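Local coordinates for protein mercuric reductase (Metallosphaera sedula, PDB 4YWO) that probably reduces mercuric ion to elemental mercury with NADPH, working as an FAD-containing homodimer of the pyridine nucleotide-disulfide oxidoreductase family, at residues E81-F86 with R195-V200; S87-K92 with L168-R173. All coordinates share one frame; numbering follows the deposited sequence. Where two conformers were deposited one is given.

Interaction 1 (E81-F86 with R195-V200); sequences EVYPPF and RMKVEV
Where helix 184-194 ends, a short connection runs to strand 199-203 and meets the loop that joins helix 58-78, which carries the FAD-binding Lys62, to helix 87-110. Arg195 contributes its backbone O, in the plane of the Tyr83 ring at the edge, 3.5 Å from both Tyr83 CD2 and Pro84 CD. Its side chain leads away to a salt bridge with Asp228. Met196 CG meets Pro84 CG in a loose apolar touch at 4.2 Å. Lys197, with a positive phi of 64°, is the C-prime residue of the Schellman motif that ends the helix (Val198 N to Tyr193 O, Lys197 N to Ser194 O). Its side chain crosses the Tyr83 ring at about a right angle, CG 3.8 Å from the centroid in a CH-pi contact. Tyr83 CG stands anti to the carbonyl carbon, beside the backbone N (chi1 -68°), which turns the ring face to Lys197. The lysine bends at its last torsion, and NZ stops 4.7 Å from Glu81 OE1. That oxygen accepts the hydrogen bond of Tyr83 OH (3.2 Å) from above the carboxylate plane, which helps fix the phenol. Beyond, Val198 packs on Leu177, and the strand joins a parallel beta-sheet consistent with the family's Rossmann-type NADPH domain. The lysine thus packs through its methylenes, while its ammonium probably adds modest electrostatic attraction to Glu81 without a salt bridge.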
loop_
_atom_site.group_PDB
_atom_site.type_symbol
_atom_site.label_atom_id
_atom_site.label_comp_id
_atom_site.label_asym_id
_atom_site.label_seq_id
_atom_site.Cartn_x
_atom_site.Cartn_y
_atom_site.Cartn_z
ATOM N N GLU A 81 -27.334 11.024 -8.550
ATOM C CA GLU A 81 -26.864 12.141 -7.727
ATOM C C GLU A 81 -27.001 11.721 -6.253
ATOM O O GLU A 81 -27.697 12.344 -5.512
ATOM C CB GLU A 81 -27.676 13.408 -8.057
ATOM C CG GLU A 81 -27.150 14.085 -9.318
ATOM C CD GLU A 81 -25.727 14.618 -9.140
ATOM O OE1 GLU A 81 -25.574 15.680 -8.478
ATOM O OE2 GLU A 81 -24.756 13.986 -9.653
ATOM N N VAL A 82 -26.412 10.607 -5.851
ATOM C CA VAL A 82 -26.488 10.140 -4.518
ATOM C C VAL A 82 -25.255 10.683 -3.711
ATOM O O VAL A 82 -24.160 10.527 -4.140
ATOM C CB VAL A 82 -26.545 8.652 -4.559
ATOM C CG1 VAL A 82 -25.291 8.079 -5.256
ATOM C CG2 VAL A 82 -26.729 8.080 -3.213
ATOM N N TYR A 83 -25.560 11.482 -2.691
ATOM C CA TYR A 83 -24.557 12.025 -1.734
ATOM C C TYR A 83 -24.737 11.379 -0.356
ATOM O O TYR A 83 -25.789 10.899 0.035
ATOM C CB TYR A 83 -24.673 13.553 -1.699
ATOM C CG TYR A 83 -24.242 14.189 -2.981
ATOM C CD1 TYR A 83 -25.162 14.365 -4.022
ATOM C CD2 TYR A 83 -22.979 14.607 -3.173
ATOM C CE1 TYR A 83 -24.778 14.920 -5.210
ATOM C CE2 TYR A 83 -22.589 15.187 -4.383
ATOM C CZ TYR A 83 -23.507 15.312 -5.376
ATOM O OH TYR A 83 -23.072 15.906 -6.525
ATOM N N PRO A 84 -23.675 11.415 0.453
ATOM C CA PRO A 84 -23.795 10.825 1.735
ATOM C C PRO A 84 -24.886 11.536 2.625
ATOM O O PRO A 84 -24.916 12.757 2.562
ATOM C CB PRO A 84 -22.457 11.107 2.348
ATOM C CG PRO A 84 -21.521 11.248 1.226
ATOM C CD PRO A 84 -22.325 11.899 0.143
ATOM N N PRO A 85 -25.631 10.773 3.375
ATOM C CA PRO A 85 -26.705 11.430 4.154
ATOM C C PRO A 85 -26.033 12.296 5.305
ATOM O O PRO A 85 -24.964 11.986 5.798
ATOM C CB PRO A 85 -27.473 10.260 4.708
ATOM C CG PRO A 85 -26.541 9.102 4.732
ATOM C CD PRO A 85 -25.650 9.315 3.537
ATOM N N PHE A 86 -26.700 13.368 5.704
ATOM C CA PHE A 86 -26.204 14.189 6.785
ATOM C C PHE A 86 -26.023 13.357 8.035
ATOM O O PHE A 86 -25.077 13.614 8.828
ATOM C CB PHE A 86 -27.164 15.376 6.991
ATOM C CG PHE A 86 -26.775 16.273 8.197
ATOM C CD1 PHE A 86 -25.720 17.124 8.121
ATOM C CD2 PHE A 86 -27.439 16.149 9.409
ATOM C CE1 PHE A 86 -25.359 17.914 9.185
ATOM C CE2 PHE A 86 -27.097 16.934 10.495
ATOM C CZ PHE A 86 -26.047 17.832 10.374
ATOM N N ARG A 195 -17.573 16.847 -1.608
ATOM C CA ARG A 195 -18.139 15.512 -1.951
ATOM C C ARG A 195 -19.449 15.274 -1.201
ATOM O O ARG A 195 -20.047 14.205 -1.227
ATOM C CB ARG A 195 -17.090 14.413 -1.720
ATOM C CG ARG A 195 -15.980 14.478 -2.712
ATOM C CD ARG A 195 -15.002 13.316 -2.483
ATOM N NE ARG A 195 -14.037 13.219 -3.584
ATOM C CZ ARG A 195 -13.291 12.111 -3.849
ATOM N NH1 ARG A 195 -13.298 11.115 -3.006
ATOM N NH2 ARG A 195 -12.583 12.135 -4.984
ATOM N N MET A 196 -19.797 16.265 -0.353
ATOM C CA MET A 196 -21.176 16.283 0.275
ATOM C C MET A 196 -22.092 17.336 -0.310
ATOM O O MET A 196 -23.031 17.772 0.413
ATOM C CB MET A 196 -21.066 16.369 1.723
ATOM C CG MET A 196 -20.314 15.197 2.230
ATOM S SD MET A 196 -20.046 15.240 3.925
ATOM C CE MET A 196 -18.999 13.727 4.091
ATOM N N LYS A 197 -21.832 17.764 -1.530
ATOM C CA LYS A 197 -22.602 18.730 -2.257
ATOM C C LYS A 197 -22.607 20.124 -1.597
ATOM O O LYS A 197 -23.597 20.846 -1.616
ATOM C CB LYS A 197 -24.053 18.204 -2.348
ATOM C CG LYS A 197 -24.706 18.398 -3.676
ATOM C CD LYS A 197 -26.183 18.050 -3.522
ATOM C CE LYS A 197 -26.923 18.140 -4.843
ATOM N NZ LYS A 197 -26.537 19.332 -5.628
ATOM N N VAL A 198 -21.502 20.539 -1.041
ATOM C CA VAL A 198 -21.288 21.855 -0.411
ATOM C C VAL A 198 -20.364 22.576 -1.380
ATOM O O VAL A 198 -19.343 22.009 -1.844
ATOM C CB VAL A 198 -20.652 21.771 1.008
ATOM C CG1 VAL A 198 -20.315 23.133 1.560
ATOM C CG2 VAL A 198 -21.538 20.954 1.952
ATOM N N GLU A 199 -20.653 23.830 -1.677
ATOM C CA GLU A 199 -19.800 24.704 -2.492
ATOM C C GLU A 199 -18.682 25.247 -1.623
ATOM O O GLU A 199 -18.911 26.037 -0.709
ATOM C CB GLU A 199 -20.600 25.860 -3.031
ATOM C CG GLU A 199 -19.853 26.893 -3.818
ATOM C CD GLU A 199 -20.719 28.142 -3.980
ATOM O OE1 GLU A 199 -21.528 28.139 -4.925
ATOM O OE2 GLU A 199 -20.646 29.085 -3.130
ATOM N N VAL A 200 -17.450 24.809 -1.889
ATOM C CA VAL A 200 -16.334 25.154 -1.015
ATOM C C VAL A 200 -15.356 26.068 -1.727
ATOM O O VAL A 200 -15.023 25.869 -2.895
ATOM C CB VAL A 200 -15.577 23.862 -0.561
ATOM C CG1 VAL A 200 -14.373 24.185 0.308
ATOM C CG2 VAL A 200 -16.463 22.841 0.086
#

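Interaction 2 (S87-K92 with L168-R173); sequences SSFQEK and LSPDRR
Phe89, in the first turns of helix 87-110, receives the loop after helix 164-168 on one face and at one edge of its ring. Pro170 covers the face: its ring crosses the phenyl at about a right angle, and CG sits over the centre, 3.7 Å from the centroid, in a CH-pi contact. Pro170 CD follows toward the rim, 3.5 Å from Phe89 CD1. At the edge, near the ring plane, Leu168 O comes within 3.3 Å of the same CD1. This carbonyl also accepts a weak hydrogen bond of 2.8 Å from Lys92 NZ. Lys92 CE crowds it almost as closely, 2.9 Å from Leu168 O. The lysine chain, bent at chi3 and chi4, curls back so that NZ also reaches Phe89 O, another weak bond, at 3.3 Å. Farther out, Met64 touches Phe89 and Lys92, and Trp162 and Tyr193 also touch Pro170. Leu168 starts away from the 87-92 segment; its side chain touches Phe189 and Met192 and comes within about 4 Å of the bound FAD, nearest atoms. Two carbonyls thus take weak bonds from the ammonium and probably help to offset its buried charge, while the slightly positive ring edge probably favours the oxygen of Leu168.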
loop_
_atom_site.group_PDB
_atom_site.type_symbol
_atom_site.label_atom_id
_atom_site.label_comp_id
_atom_site.label_asym_id
_atom_site.label_seq_id
_atom_site.Cartn_x
_atom_site.Cartn_y
_atom_site.Cartn_z
ATOM N N SER A 87 -26.818 12.321 8.254
ATOM C CA SER A 87 -26.728 11.394 9.357
ATOM C C SER A 87 -25.403 10.633 9.452
ATOM O O SER A 87 -25.104 10.028 10.458
ATOM C CB SER A 87 -27.891 10.369 9.333
ATOM O OG SER A 87 -27.810 9.525 8.203
ATOM N N SER A 88 -24.652 10.573 8.334
ATOM C CA SER A 88 -23.379 9.854 8.384
ATOM C C SER A 88 -22.404 10.498 9.375
ATOM O O SER A 88 -21.532 9.811 9.862
ATOM C CB SER A 88 -22.769 9.714 6.981
ATOM O OG SER A 88 -22.552 11.024 6.460
ATOM N N PHE A 89 -22.560 11.773 9.655
ATOM C CA PHE A 89 -21.673 12.418 10.722
ATOM C C PHE A 89 -21.989 11.879 12.104
ATOM O O PHE A 89 -21.098 11.480 12.909
ATOM C CB PHE A 89 -21.768 13.919 10.714
ATOM C CG PHE A 89 -21.107 14.622 9.559
ATOM C CD1 PHE A 89 -19.743 14.918 9.589
ATOM C CD2 PHE A 89 -21.831 15.037 8.435
ATOM C CE1 PHE A 89 -19.148 15.612 8.503
ATOM C CE2 PHE A 89 -21.239 15.706 7.380
ATOM C CZ PHE A 89 -19.870 15.969 7.403
ATOM N N GLN A 90 -23.297 11.719 12.361
ATOM C CA GLN A 90 -23.695 11.081 13.604
ATOM C C GLN A 90 -23.404 9.570 13.673
ATOM O O GLN A 90 -22.959 9.101 14.682
ATOM C CB GLN A 90 -25.190 11.404 13.907
ATOM C CG GLN A 90 -25.635 11.008 15.313
ATOM C CD GLN A 90 -26.379 9.692 15.360
ATOM O OE1 GLN A 90 -27.355 9.496 14.637
ATOM N NE2 GLN A 90 -25.942 8.789 16.236
ATOM N N GLU A 91 -23.524 8.790 12.599
ATOM C CA GLU A 91 -23.148 7.396 12.586
ATOM C C GLU A 91 -21.700 7.123 12.988
ATOM O O GLU A 91 -21.400 6.127 13.614
ATOM C CB GLU A 91 -23.419 6.742 11.206
ATOM C CG GLU A 91 -22.572 5.449 10.985
ATOM C CD GLU A 91 -22.475 4.880 9.549
ATOM O OE1 GLU A 91 -22.170 5.614 8.542
ATOM O OE2 GLU A 91 -22.646 3.632 9.436
ATOM N N LYS A 92 -20.790 7.998 12.532
ATOM C CA LYS A 92 -19.334 7.927 12.789
ATOM C C LYS A 92 -19.086 8.050 14.277
ATOM O O LYS A 92 -18.104 7.493 14.814
ATOM C CB LYS A 92 -18.650 9.086 12.025
ATOM C CG LYS A 92 -17.601 9.871 12.844
ATOM C CD LYS A 92 -17.156 11.019 12.020
ATOM C CE LYS A 92 -17.922 12.289 12.317
ATOM N NZ LYS A 92 -18.093 12.594 13.752
ATOM N N LEU A 168 -16.446 18.146 11.975
ATOM C CA LEU A 168 -16.695 16.709 12.120
ATOM C C LEU A 168 -18.034 16.307 12.768
ATOM O O LEU A 168 -18.466 15.166 12.665
ATOM C CB LEU A 168 -15.502 16.051 12.772
ATOM C CG LEU A 168 -14.175 16.106 11.990
ATOM C CD1 LEU A 168 -12.957 15.754 12.850
ATOM C CD2 LEU A 168 -14.281 15.238 10.735
ATOM N N SER A 169 -18.632 17.229 13.514
ATOM C CA SER A 169 -19.943 17.041 14.098
ATOM C C SER A 169 -20.782 18.291 13.826
ATOM O O SER A 169 -21.131 19.041 14.776
ATOM C CB SER A 169 -19.817 16.857 15.586
ATOM O OG SER A 169 -19.072 15.754 15.899
ATOM N N PRO A 170 -21.100 18.575 12.578
ATOM C CA PRO A 170 -21.821 19.792 12.197
ATOM C C PRO A 170 -23.195 19.911 12.800
ATOM O O PRO A 170 -23.900 18.905 12.905
ATOM C CB PRO A 170 -21.922 19.704 10.675
ATOM C CG PRO A 170 -21.741 18.231 10.355
ATOM C CD PRO A 170 -20.770 17.719 11.398
ATOM N N ASP A 171 -23.522 21.139 13.227
ATOM C CA ASP A 171 -24.795 21.377 13.855
ATOM C C ASP A 171 -25.953 21.450 12.871
ATOM O O ASP A 171 -27.148 21.313 13.294
ATOM C CB ASP A 171 -24.717 22.685 14.680
ATOM C CG ASP A 171 -24.422 23.961 13.868
ATOM O OD1 ASP A 171 -24.254 24.120 12.645
ATOM O OD2 ASP A 171 -24.456 24.996 14.546
ATOM N N ARG A 172 -25.659 21.636 11.602
ATOM C CA ARG A 172 -26.645 21.819 10.584
ATOM C C ARG A 172 -26.115 21.521 9.233
ATOM O O ARG A 172 -24.922 21.422 9.027
ATOM C CB ARG A 172 -27.139 23.247 10.607
ATOM C CG ARG A 172 -26.186 24.247 10.020
ATOM C CD ARG A 172 -26.382 25.663 10.586
ATOM N NE ARG A 172 -25.663 26.658 9.840
ATOM C CZ ARG A 172 -24.386 27.006 10.077
ATOM N NH1 ARG A 172 -23.711 26.468 11.039
ATOM N NH2 ARG A 172 -23.826 27.942 9.373
ATOM N N ARG A 173 -27.004 21.420 8.308
ATOM C CA ARG A 173 -26.651 21.210 6.936
ATOM C C ARG A 173 -26.332 22.530 6.330
ATOM O O ARG A 173 -27.087 23.515 6.453
ATOM C CB ARG A 173 -27.802 20.587 6.194
ATOM C CG ARG A 173 -27.962 19.198 6.717
ATOM C CD ARG A 173 -29.208 18.577 6.191
ATOM N NE ARG A 173 -29.064 18.198 4.798
ATOM C CZ ARG A 173 -29.831 17.303 4.301
ATOM N NH1 ARG A 173 -30.760 16.774 5.077
ATOM N NH2 ARG A 173 -29.701 16.976 3.022
#

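In the fold
Both contacts use one continuous run of chain, the loop 81-86 and the 87-92 segment of helix 87-110, against two separate parts of the chain. Interaction 1 is a surface contact with the end of helix 184-194; interaction 2 is buried and closer to the flavin. Each sets an aliphatic group over an aromatic face and a backbone carbonyl at the ring edge, yet the lysines differ: in the surface contact the lysine supplies methylenes, in the buried one its ammonium reaches backbone carbonyls through weak hydrogen bonds. The two meet directly, Met196 SD lying 3.6 Å from Phe89 CZ, while Phe86 packs against Pro170 and Arg173.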